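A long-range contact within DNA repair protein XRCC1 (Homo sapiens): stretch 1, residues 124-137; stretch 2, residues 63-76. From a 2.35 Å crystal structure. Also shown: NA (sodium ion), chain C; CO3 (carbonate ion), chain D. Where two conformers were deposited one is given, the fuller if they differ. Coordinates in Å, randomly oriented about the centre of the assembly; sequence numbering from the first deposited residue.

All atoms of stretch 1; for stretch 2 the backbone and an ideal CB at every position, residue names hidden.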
ATOM      1  N   ARG A 124      25.618 -12.082  -9.614  1.00 27.62           N
ATOM      2  CA  ARG A 124      26.444 -12.397  -8.451  1.00 27.41           C
ATOM      3  C   ARG A 124      26.931 -11.104  -7.821  1.00 22.73           C
ATOM      4  O   ARG A 124      27.099 -10.090  -8.504  1.00 20.57           O
ATOM      5  CB  ARG A 124      27.625 -13.283  -8.840  1.00 29.95           C
ATOM      6  CG  ARG A 124      27.210 -14.563  -9.533  1.00 37.05           C
ATOM      7  CD  ARG A 124      28.407 -15.389  -9.978  1.00 49.03           C
ATOM      8  NE  ARG A 124      27.967 -16.680 -10.493  1.00 61.07           N
ATOM      9  CZ  ARG A 124      27.806 -17.767  -9.745  1.00 62.94           C
ATOM     10  NH1 ARG A 124      28.063 -17.726  -8.443  1.00 57.81           N
ATOM     11  NH2 ARG A 124      27.397 -18.899 -10.302  1.00 72.89           N
ATOM     12  N   TRP A 125      27.153 -11.141  -6.515  1.00 21.37           N
ATOM     13  CA  TRP A 125      27.372  -9.921  -5.763  1.00 19.57           C
ATOM     14  C   TRP A 125      28.344 -10.178  -4.638  1.00 21.44           C
ATOM     15  O   TRP A 125      28.370 -11.271  -4.084  1.00 25.68           O
ATOM     16  CB  TRP A 125      26.041  -9.446  -5.185  1.00 19.99           C
ATOM     17  CG  TRP A 125      24.940  -9.366  -6.203  1.00 19.12           C
ATOM     18  CD1 TRP A 125      23.968 -10.298  -6.449  1.00 15.12           C
ATOM     19  CD2 TRP A 125      24.711  -8.290  -7.122  1.00 19.36           C
ATOM     20  NE1 TRP A 125      23.147  -9.860  -7.454  1.00 15.61           N
ATOM     21  CE2 TRP A 125      23.576  -8.641  -7.885  1.00 17.62           C
ATOM     22  CE3 TRP A 125      25.352  -7.073  -7.372  1.00 17.67           C
ATOM     23  CZ2 TRP A 125      23.073  -7.805  -8.878  1.00 17.53           C
ATOM     24  CZ3 TRP A 125      24.847  -6.247  -8.357  1.00 17.00           C
ATOM     25  CH2 TRP A 125      23.716  -6.617  -9.100  1.00 17.76           C
ATOM     26  N   ASP A 126      29.149  -9.182  -4.295  1.00 20.30           N
ATOM     27  CA  ASP A 126      30.016  -9.314  -3.125  1.00 22.09           C
ATOM     28  C   ASP A 126      29.726  -8.236  -2.088  1.00 21.01           C
ATOM     29  O   ASP A 126      30.468  -8.078  -1.121  1.00 20.11           O
ATOM     30  CB  ASP A 126      31.496  -9.333  -3.515  1.00 20.79           C
ATOM     31  CG  ASP A 126      31.963  -8.031  -4.130  1.00 20.45           C
ATOM     32  OD1 ASP A 126      31.129  -7.144  -4.393  1.00 24.34           O
ATOM     33  OD2 ASP A 126      33.180  -7.902  -4.358  1.00 22.98           O
ATOM     34  N   ARG A 127      28.642  -7.499  -2.304  1.00 18.07           N
ATOM     35  CA  ARG A 127      28.112  -6.592  -1.291  1.00 19.12           C
ATOM     36  C   ARG A 127      26.640  -6.892  -1.016  1.00 17.87           C
ATOM     37  O   ARG A 127      25.813  -6.910  -1.929  1.00 21.64           O
ATOM     38  CB  ARG A 127      28.286  -5.137  -1.720  1.00 20.27           C
ATOM     39  CG  ARG A 127      29.734  -4.726  -1.910  1.00 19.38           C
ATOM     40  CD  ARG A 127      30.490  -4.733  -0.595  1.00 17.33           C
ATOM     41  NE  ARG A 127      31.880  -4.318  -0.784  1.00 21.05           N
ATOM     42  CZ  ARG A 127      32.896  -5.159  -0.965  1.00 21.38           C
ATOM     43  NH1 ARG A 127      32.681  -6.467  -0.974  1.00 19.72           N
ATOM     44  NH2 ARG A 127      34.126  -4.694  -1.132  1.00 19.15           N
ATOM     45  N   VAL A 128      26.325  -7.154   0.245  1.00 17.73           N
ATOM     46  CA  VAL A 128      24.952  -7.365   0.665  1.00 14.99           C
ATOM     47  C   VAL A 128      24.574  -6.340   1.743  1.00 19.43           C
ATOM     48  O   VAL A 128      25.154  -6.307   2.829  1.00 15.69           O
ATOM     49  CB  VAL A 128      24.722  -8.792   1.192  1.00 17.61           C
ATOM     50  CG1 VAL A 128      23.235  -9.072   1.298  1.00 19.89           C
ATOM     51  CG2 VAL A 128      25.378  -9.822   0.270  1.00 18.62           C
ATOM     52  N   LYS A 129      23.597  -5.501   1.430  1.00 17.52           N
ATOM     53  CA  LYS A 129      23.141  -4.484   2.358  1.00 16.91           C
ATOM     54  C   LYS A 129      21.745  -4.835   2.848  1.00 17.51           C
ATOM     55  O   LYS A 129      20.807  -4.960   2.051  1.00 17.42           O
ATOM     56  CB  LYS A 129      23.144  -3.109   1.680  1.00 14.28           C
ATOM     57  CG  LYS A 129      22.600  -1.992   2.542  1.00 14.99           C
ATOM     58  CD  LYS A 129      22.643  -0.660   1.813  1.00 16.72           C
ATOM     59  CE  LYS A 129      24.067  -0.221   1.548  1.00 16.68           C
ATOM     60  NZ  LYS A 129      24.130   1.222   1.199  1.00 19.29           N
ATOM     61  N   ILE A 130      21.614  -5.010   4.157  1.00 15.68           N
ATOM     62  CA  ILE A 130      20.313  -5.281   4.764  1.00 16.93           C
ATOM     63  C   ILE A 130      19.844  -4.035   5.522  1.00 18.82           C
ATOM     64  O   ILE A 130      20.508  -3.587   6.455  1.00 15.47           O
ATOM     65  CB  ILE A 130      20.370  -6.486   5.718  1.00 14.61           C
ATOM     66  CG1 ILE A 130      20.789  -7.751   4.966  1.00 18.32           C
ATOM     67  CG2 ILE A 130      19.037  -6.699   6.383  1.00 13.92           C
ATOM     68  CD1 ILE A 130      22.287  -7.951   4.877  1.00 19.35           C
ATOM     69  N   VAL A 131      18.714  -3.469   5.111  1.00 16.34           N
ATOM     70  CA  VAL A 131      18.225  -2.237   5.724  1.00 16.44           C
ATOM     71  C   VAL A 131      17.005  -2.490   6.593  1.00 14.79           C
ATOM     72  O   VAL A 131      16.002  -3.014   6.126  1.00 16.54           O
ATOM     73  CB  VAL A 131      17.889  -1.168   4.665  1.00 14.74           C
ATOM     74  CG1 VAL A 131      17.623   0.178   5.338  1.00 13.85           C
ATOM     75  CG2 VAL A 131      19.022  -1.043   3.664  1.00 12.50           C
ATOM     76  N   CYS A 132      17.101  -2.115   7.863  1.00 16.54           N
ATOM     77  CA  CYS A 132      15.994  -2.272   8.798  1.00 14.05           C
ATOM     78  C   CYS A 132      15.396  -0.916   9.130  1.00 13.57           C
ATOM     79  O   CYS A 132      16.085  -0.012   9.595  1.00 18.55           O
ATOM     80  CB  CYS A 132      16.474  -2.955  10.077  1.00 17.54           C
ATOM     81  SG  CYS A 132      17.110  -4.622   9.857  1.00 19.00           S
ATOM     82  N   SER A 133      14.106  -0.761   8.886  1.00 17.18           N
ATOM     83  CA  SER A 133      13.450   0.509   9.163  1.00 16.92           C
ATOM     84  C   SER A 133      12.415   0.343  10.253  1.00 15.91           C
ATOM     85  O   SER A 133      11.621  -0.599  10.230  1.00 16.45           O
ATOM     86  CB  SER A 133      12.800   1.066   7.904  1.00 14.82           C
ATOM     87  OG  SER A 133      13.778   1.508   6.989  1.00 21.07           O
ATOM     88  N   GLN A 134      12.430   1.259  11.211  1.00 15.65           N
ATOM     89  CA  GLN A 134      11.483   1.215  12.317  1.00 17.15           C
ATOM     90  C   GLN A 134      11.218   2.623  12.830  1.00 18.38           C
ATOM     91  O   GLN A 134      11.710   3.004  13.891  1.00 15.74           O
ATOM     92  CB  GLN A 134      12.004   0.312  13.438  1.00 16.16           C
ATOM     93  CG  GLN A 134      11.059   0.169  14.634  1.00 19.13           C
ATOM     94  CD  GLN A 134       9.602   0.043  14.227  1.00 16.02           C
ATOM     95  OE1 GLN A 134       8.945   1.037  13.923  1.00 17.39           O
ATOM     96  NE2 GLN A 134       9.088  -1.180  14.230  1.00 14.54           N
ATOM     97  N   PRO A 135      10.427   3.395  12.066  1.00 16.44           N
ATOM     98  CA  PRO A 135      10.113   4.804  12.314  1.00 17.94           C
ATOM     99  C   PRO A 135       9.160   4.971  13.479  1.00 18.61           C
ATOM    100  O   PRO A 135       9.002   6.088  13.964  1.00 16.20           O
ATOM    101  CB  PRO A 135       9.382   5.246  11.038  1.00 16.68           C
ATOM    102  CG  PRO A 135       9.392   4.096  10.123  1.00 19.27           C
ATOM    103  CD  PRO A 135       9.686   2.871  10.911  1.00 19.37           C
ATOM    104  N   TYR A 136       8.527   3.879  13.903  1.00 18.11           N
ATOM    105  CA  TYR A 136       7.439   3.945  14.877  1.00 19.75           C
ATOM    106  C   TYR A 136       7.909   3.610  16.282  1.00 19.25           C
ATOM    107  O   TYR A 136       7.206   3.858  17.254  1.00 21.88           O
ATOM    108  CB  TYR A 136       6.297   3.009  14.453  1.00 15.88           C
ATOM    109  CG  TYR A 136       5.975   3.146  12.991  1.00 17.80           C
ATOM    110  CD1 TYR A 136       5.527   4.356  12.477  1.00 18.05           C
ATOM    111  CD2 TYR A 136       6.146   2.083  12.113  1.00 16.54           C
ATOM    112  CE1 TYR A 136       5.240   4.501  11.136  1.00 17.71           C
ATOM    113  CE2 TYR A 136       5.868   2.223  10.760  1.00 13.78           C
ATOM    114  CZ  TYR A 136       5.416   3.436  10.282  1.00 16.02           C
ATOM    115  OH  TYR A 136       5.141   3.604   8.947  1.00 17.49           O
ATOM    116  N   SER A 137       9.107   3.045  16.374  1.00 20.18           N
ATOM    117  CA  SER A 137       9.683   2.643  17.644  1.00 25.07           C
ATOM    118  C   SER A 137      11.181   2.932  17.619  1.00 24.11           C
ATOM    119  O   SER A 137      11.999   2.044  17.838  1.00 28.69           O
ATOM    120  CB  SER A 137       9.418   1.154  17.884  1.00 26.16           C
ATOM    121  OG  SER A 137       9.646   0.802  19.239  1.00 35.88           O
ATOM    122  N   UNK A  63      13.670  -8.684  14.263  1.00 18.62           N
ATOM    123  CA  UNK A  63      13.830  -8.370  15.673  1.00 23.80           C
ATOM    124  C   UNK A  63      13.407  -6.930  15.917  1.00 22.30           C
ATOM    125  O   UNK A  63      14.221  -6.090  16.308  1.00 18.26           O
ATOM    126  CB  UNK A  63      15.274  -8.598  16.126  1.00 23.80           C
ATOM    127  N   UNK A  64      12.134  -6.653  15.653  1.00 19.81           N
ATOM    128  CA  UNK A  64      11.533  -5.377  15.994  1.00 22.11           C
ATOM    129  C   UNK A  64      11.543  -4.343  14.886  1.00 17.65           C
ATOM    130  O   UNK A  64      11.202  -3.187  15.124  1.00 19.06           O
ATOM    131  CB  UNK A  64      12.250  -4.797  17.215  1.00 22.11           C
ATOM    132  N   UNK A  65      11.945  -4.746  13.686  1.00 17.02           N
ATOM    133  CA  UNK A  65      11.938  -3.845  12.538  1.00 15.96           C
ATOM    134  C   UNK A  65      10.534  -3.771  11.953  1.00 18.78           C
ATOM    135  O   UNK A  65       9.805  -4.761  11.968  1.00 21.66           O
ATOM    136  CB  UNK A  65      12.940  -4.305  11.477  1.00 15.96           C
ATOM    137  N   UNK A  66      10.160  -2.610  11.422  1.00 16.41           N
ATOM    138  CA  UNK A  66       8.897  -2.485  10.706  1.00 15.91           C
ATOM    139  C   UNK A  66       9.059  -2.954   9.267  1.00 18.64           C
ATOM    140  O   UNK A  66       8.189  -3.640   8.729  1.00 19.73           O
ATOM    141  CB  UNK A  66       8.395  -1.040  10.744  1.00 15.91           C
ATOM    142  N   UNK A  67      10.176  -2.574   8.650  1.00 15.89           N
ATOM    143  CA  UNK A  67      10.456  -2.946   7.265  1.00 16.93           C
ATOM    144  C   UNK A  67      11.868  -3.474   7.149  1.00 17.23           C
ATOM    145  O   UNK A  67      12.742  -3.065   7.896  1.00 21.57           O
ATOM    146  CB  UNK A  67      10.253  -1.756   6.325  1.00 16.93           C
ATOM    147  N   UNK A  68      12.088  -4.384   6.207  1.00 19.92           N
ATOM    148  CA  UNK A  68      13.432  -4.853   5.900  1.00 16.70           C
ATOM    149  C   UNK A  68      13.618  -4.879   4.392  1.00 18.70           C
ATOM    150  O   UNK A  68      12.712  -5.265   3.655  1.00 16.12           O
ATOM    151  CB  UNK A  68      13.684  -6.236   6.503  1.00 16.70           C
ATOM    152  N   UNK A  69      14.792  -4.449   3.936  1.00 16.50           N
ATOM    153  CA  UNK A  69      15.111  -4.448   2.515  1.00 16.36           C
ATOM    154  C   UNK A  69      16.497  -5.053   2.314  1.00 19.55           C
ATOM    155  O   UNK A  69      17.390  -4.846   3.133  1.00 17.98           O
ATOM    156  CB  UNK A  69      15.045  -3.032   1.939  1.00 16.36           C
ATOM    157  N   UNK A  70      16.679  -5.805   1.232  1.00 17.24           N
ATOM    158  CA  UNK A  70      17.996  -6.344   0.930  1.00 16.77           C
ATOM    159  C   UNK A  70      18.452  -5.860  -0.428  1.00 15.70           C
ATOM    160  O   UNK A  70      17.769  -6.063  -1.426  1.00 21.53           O
ATOM    161  CB  UNK A  70      17.986  -7.873   0.978  1.00 16.77           C
ATOM    162  N   UNK A  71      19.602  -5.201  -0.453  1.00 13.48           N
ATOM    163  CA  UNK A  71      20.188  -4.738  -1.699  1.00 16.14           C
ATOM    164  C   UNK A  71      21.544  -5.406  -1.906  1.00 16.78           C
ATOM    165  O   UNK A  71      22.177  -5.875  -0.952  1.00 18.05           O
ATOM    166  CB  UNK A  71      20.327  -3.214  -1.701  1.00 16.14           C
ATOM    167  N   UNK A  72      21.988  -5.452  -3.152  1.00 14.77           N
ATOM    168  CA  UNK A  72      23.247  -6.109  -3.475  1.00 17.04           C
ATOM    169  C   UNK A  72      24.091  -5.186  -4.315  1.00 16.57           C
ATOM    170  O   UNK A  72      23.573  -4.302  -4.989  1.00 18.78           O
ATOM    171  CB  UNK A  72      23.011  -7.434  -4.202  1.00 17.04           C
ATOM    172  N   UNK A  73      25.399  -5.383  -4.266  1.00 17.44           N
ATOM    173  CA  UNK A  73      26.304  -4.532  -5.010  1.00 18.54           C
ATOM    174  C   UNK A  73      27.538  -5.294  -5.448  1.00 20.74           C
ATOM    175  O   UNK A  73      27.829  -6.380  -4.949  1.00 20.22           O
ATOM    176  CB  UNK A  73      26.704  -3.317  -4.171  1.00 18.54           C
ATOM    177  N   UNK A  74      28.266  -4.709  -6.384  1.00 19.27           N
ATOM    178  CA  UNK A  74      29.450  -5.335  -6.930  1.00 22.43           C
ATOM    179  C   UNK A  74      30.601  -4.384  -6.683  1.00 20.19           C
ATOM    180  O   UNK A  74      30.603  -3.279  -7.203  1.00 23.17           O
ATOM    181  CB  UNK A  74      29.291  -5.661  -8.416  1.00 22.43           C
ATOM    182  N   UNK A  75      31.569  -4.804  -5.879  1.00 20.87           N
ATOM    183  CA  UNK A  75      32.622  -3.902  -5.428  1.00 18.22           C
ATOM    184  C   UNK A  75      33.577  -3.494  -6.542  1.00 22.04           C
ATOM    185  O   UNK A  75      34.031  -2.351  -6.595  1.00 26.97           O
ATOM    186  CB  UNK A  75      33.413  -4.558  -4.295  1.00 18.22           C
ATOM    187  N   UNK A  76      33.892  -4.428  -7.429  1.00 24.64           N
ATOM    188  CA  UNK A  76      34.802  -4.144  -8.532  1.00 30.35           C
ATOM    189  C   UNK A  76      34.326  -2.917  -9.305  1.00 29.77           C
ATOM    190  O   UNK A  76      33.178  -2.853  -9.726  1.00 26.40           O
ATOM    191  CB  UNK A  76      34.915  -5.353  -9.463  1.00 30.35           C
TER
HETATM  192 NA    NA C 278      30.478  -1.901  -9.665  1.00 19.36          NA
HETATM  193  C   CO3 D 190      22.560   2.859   3.638  1.00 20.80           C
HETATM  194  O1  CO3 D 190      23.154   1.889   4.267  1.00 24.13           O
HETATM  195  O2  CO3 D 190      23.072   3.311   2.529  1.00 21.95           O

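Residues 67-73 run antiparallel to strand 127-133, the axes approaching to 4.6 Å, so the CB directions at 67-73 alternate between the face carrying Val128, Ile130 and Cys132 and the face carrying Lys129, Val131 and Ser133.

At position 63 nothing of stretch 1 lies within 5.5 Å of the ideal CB, and many residues would suit; it is Asp63. Position 64 has phi/psi of 94/8°, where a CB would be jammed against the preceding carbonyl O. This calls for glycine, and Gly64 is found; its O accepts a hydrogen bond from Gln134 NE2 (3.0 Å).

The CB of position 65 points sideways, 4.0 Å from Cys132 CB, which favours a small side chain, polar or not. Ser65 places OG 3.1 Å from Cys132 CB and hydrogen-bonds elsewhere in the structure.

Position 66 points toward stretch 1, with its ideal CB only 3.3 Å from Ser133 O and 3.6 Å from Gln134 NE2. Such crowding suits a very small residue. Ala66 fits, its CB touching Pro135 CD and Tyr136 CD2 (both 4.1 Å), while Ala66 N donates to Ser133 O (2.8 Å).

Position 67 pairs with Ser133 near Pro135 and Tyr136, an apolar or aromatic setting for a large side chain. Phe67 fills it: Ser133 CB approaches the ring edge at Phe67 CD2 (3.7 Å), Tyr136 OH lies 3.8 Å from Phe67 CZ, and Pro135 CG is 4.3 Å from Phe67 CE2. The main chains exchange two hydrogen bonds, Phe67 N to Ser133 O and Ser133 N to Phe67 O, both 2.9 Å.

Position 68 faces Cys132 SG and Ile130 CG2, where a branched aliphatic would do well; Val68 packs CG1 against Ile130 CG2 (3.9 Å). At 69, beside Val131, an aliphatic or a long side chain with an apolar stem seems equally possible. The residue is Glu69, whose OE2 lies 4.0 Å from Val131 CG2 and is hydrogen-bonded elsewhere in the structure.

Position 70 sees Ile130 and Val128, again favouring an aliphatic. Val70 CG1 meets Val128 CG1 (3.9 Å) and Val70 CG2 meets Ile130 CG1 (4.1 Å). On the other face, 71 lies between Val131 and the Lys129 methylenes, suiting a longer apolar chain; Leu71 CD1 reaches Val131 CG2 (3.6 Å) and Lys129 CD (4.2 Å).

Position 72 has its ideal CB 3.4 Å from Trp125 CG, over the indole face, so a compact aliphatic is likely. Val72 CG2 makes a CH-pi contact, 3.4 Å from the centroid of the five-membered Trp125 ring.

An ideal CB at 73 would sit 3.4 Å from Arg127 CB, favouring glycine or at most a small residue. Gly73 N donates to Arg127 O (2.8 Å).

Position 74 points away and tolerates variety; Ser74 O binds sodium. Position 75 points toward the Asp126 carboxylate, inviting a short donor. Ser75 OG donates to Asp126 OD2 (2.5 Å), and its CB covers one face of the Arg127 guanidinium. Position 76, unconstrained by stretch 1, is Ala76.

Stretch 2 (63-76) DGSAFVEVLVGSSA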
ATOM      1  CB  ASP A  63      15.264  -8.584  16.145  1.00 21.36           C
ATOM      2  CG  ASP A  63      15.441  -8.274  17.623  1.00 27.10           C
ATOM      3  OD1 ASP A  63      14.495  -8.522  18.400  1.00 27.31           O
ATOM      4  OD2 ASP A  63      16.527  -7.787  18.008  1.00 32.01           O
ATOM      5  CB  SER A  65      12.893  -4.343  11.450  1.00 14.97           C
ATOM      6  OG  SER A  65      14.238  -4.266  11.861  1.00 19.30           O
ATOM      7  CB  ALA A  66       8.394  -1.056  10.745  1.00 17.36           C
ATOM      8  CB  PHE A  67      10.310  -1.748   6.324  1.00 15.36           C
ATOM      9  CG  PHE A  67       9.122  -0.890   6.609  1.00 16.73           C
ATOM     10  CD1 PHE A  67       7.845  -1.422   6.577  1.00 12.31           C
ATOM     11  CD2 PHE A  67       9.282   0.460   6.902  1.00 19.52           C
ATOM     12  CE1 PHE A  67       6.749  -0.634   6.839  1.00 14.08           C
ATOM     13  CE2 PHE A  67       8.179   1.265   7.174  1.00 18.16           C
ATOM     14  CZ  PHE A  67       6.912   0.717   7.138  1.00 14.50           C
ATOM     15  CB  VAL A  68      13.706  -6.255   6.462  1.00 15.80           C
ATOM     16  CG1 VAL A  68      15.149  -6.635   6.218  1.00 16.75           C
ATOM     17  CG2 VAL A  68      13.395  -6.312   7.942  1.00 14.35           C
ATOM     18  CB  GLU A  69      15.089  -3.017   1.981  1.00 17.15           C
ATOM     19  CG  GLU A  69      15.394  -2.865   0.501  1.00 16.17           C
ATOM     20  CD  GLU A  69      15.641  -1.420   0.128  1.00 17.28           C
ATOM     21  OE1 GLU A  69      15.459  -1.060  -1.056  1.00 17.43           O
ATOM     22  OE2 GLU A  69      16.000  -0.638   1.033  1.00 14.42           O
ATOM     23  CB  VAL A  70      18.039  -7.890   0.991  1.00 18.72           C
ATOM     24  CG1 VAL A  70      19.434  -8.400   0.618  1.00 14.31           C
ATOM     25  CG2 VAL A  70      17.665  -8.374   2.380  1.00 19.15           C
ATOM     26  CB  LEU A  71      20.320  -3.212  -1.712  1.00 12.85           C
ATOM     27  CG  LEU A  71      19.073  -2.425  -1.301  1.00 16.66           C
ATOM     28  CD1 LEU A  71      19.095  -2.130   0.194  1.00 15.15           C
ATOM     29  CD2 LEU A  71      18.934  -1.125  -2.105  1.00 13.34           C
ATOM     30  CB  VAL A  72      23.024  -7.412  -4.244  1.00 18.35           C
ATOM     31  CG1 VAL A  72      22.662  -8.525  -3.277  1.00 14.85           C
ATOM     32  CG2 VAL A  72      21.936  -7.218  -5.296  1.00 13.83           C
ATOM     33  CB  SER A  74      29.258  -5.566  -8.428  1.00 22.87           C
ATOM     34  OG  SER A  74      30.036  -6.653  -8.880  1.00 29.39           O
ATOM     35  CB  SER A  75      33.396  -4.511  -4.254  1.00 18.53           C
ATOM     36  OG  SER A  75      34.202  -5.599  -4.670  1.00 20.34           O
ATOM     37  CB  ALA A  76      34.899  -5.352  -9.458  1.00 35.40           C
TER
HETATM   38  O   HOH W   1      32.728  -7.103  -7.690  1.00 24.75           O
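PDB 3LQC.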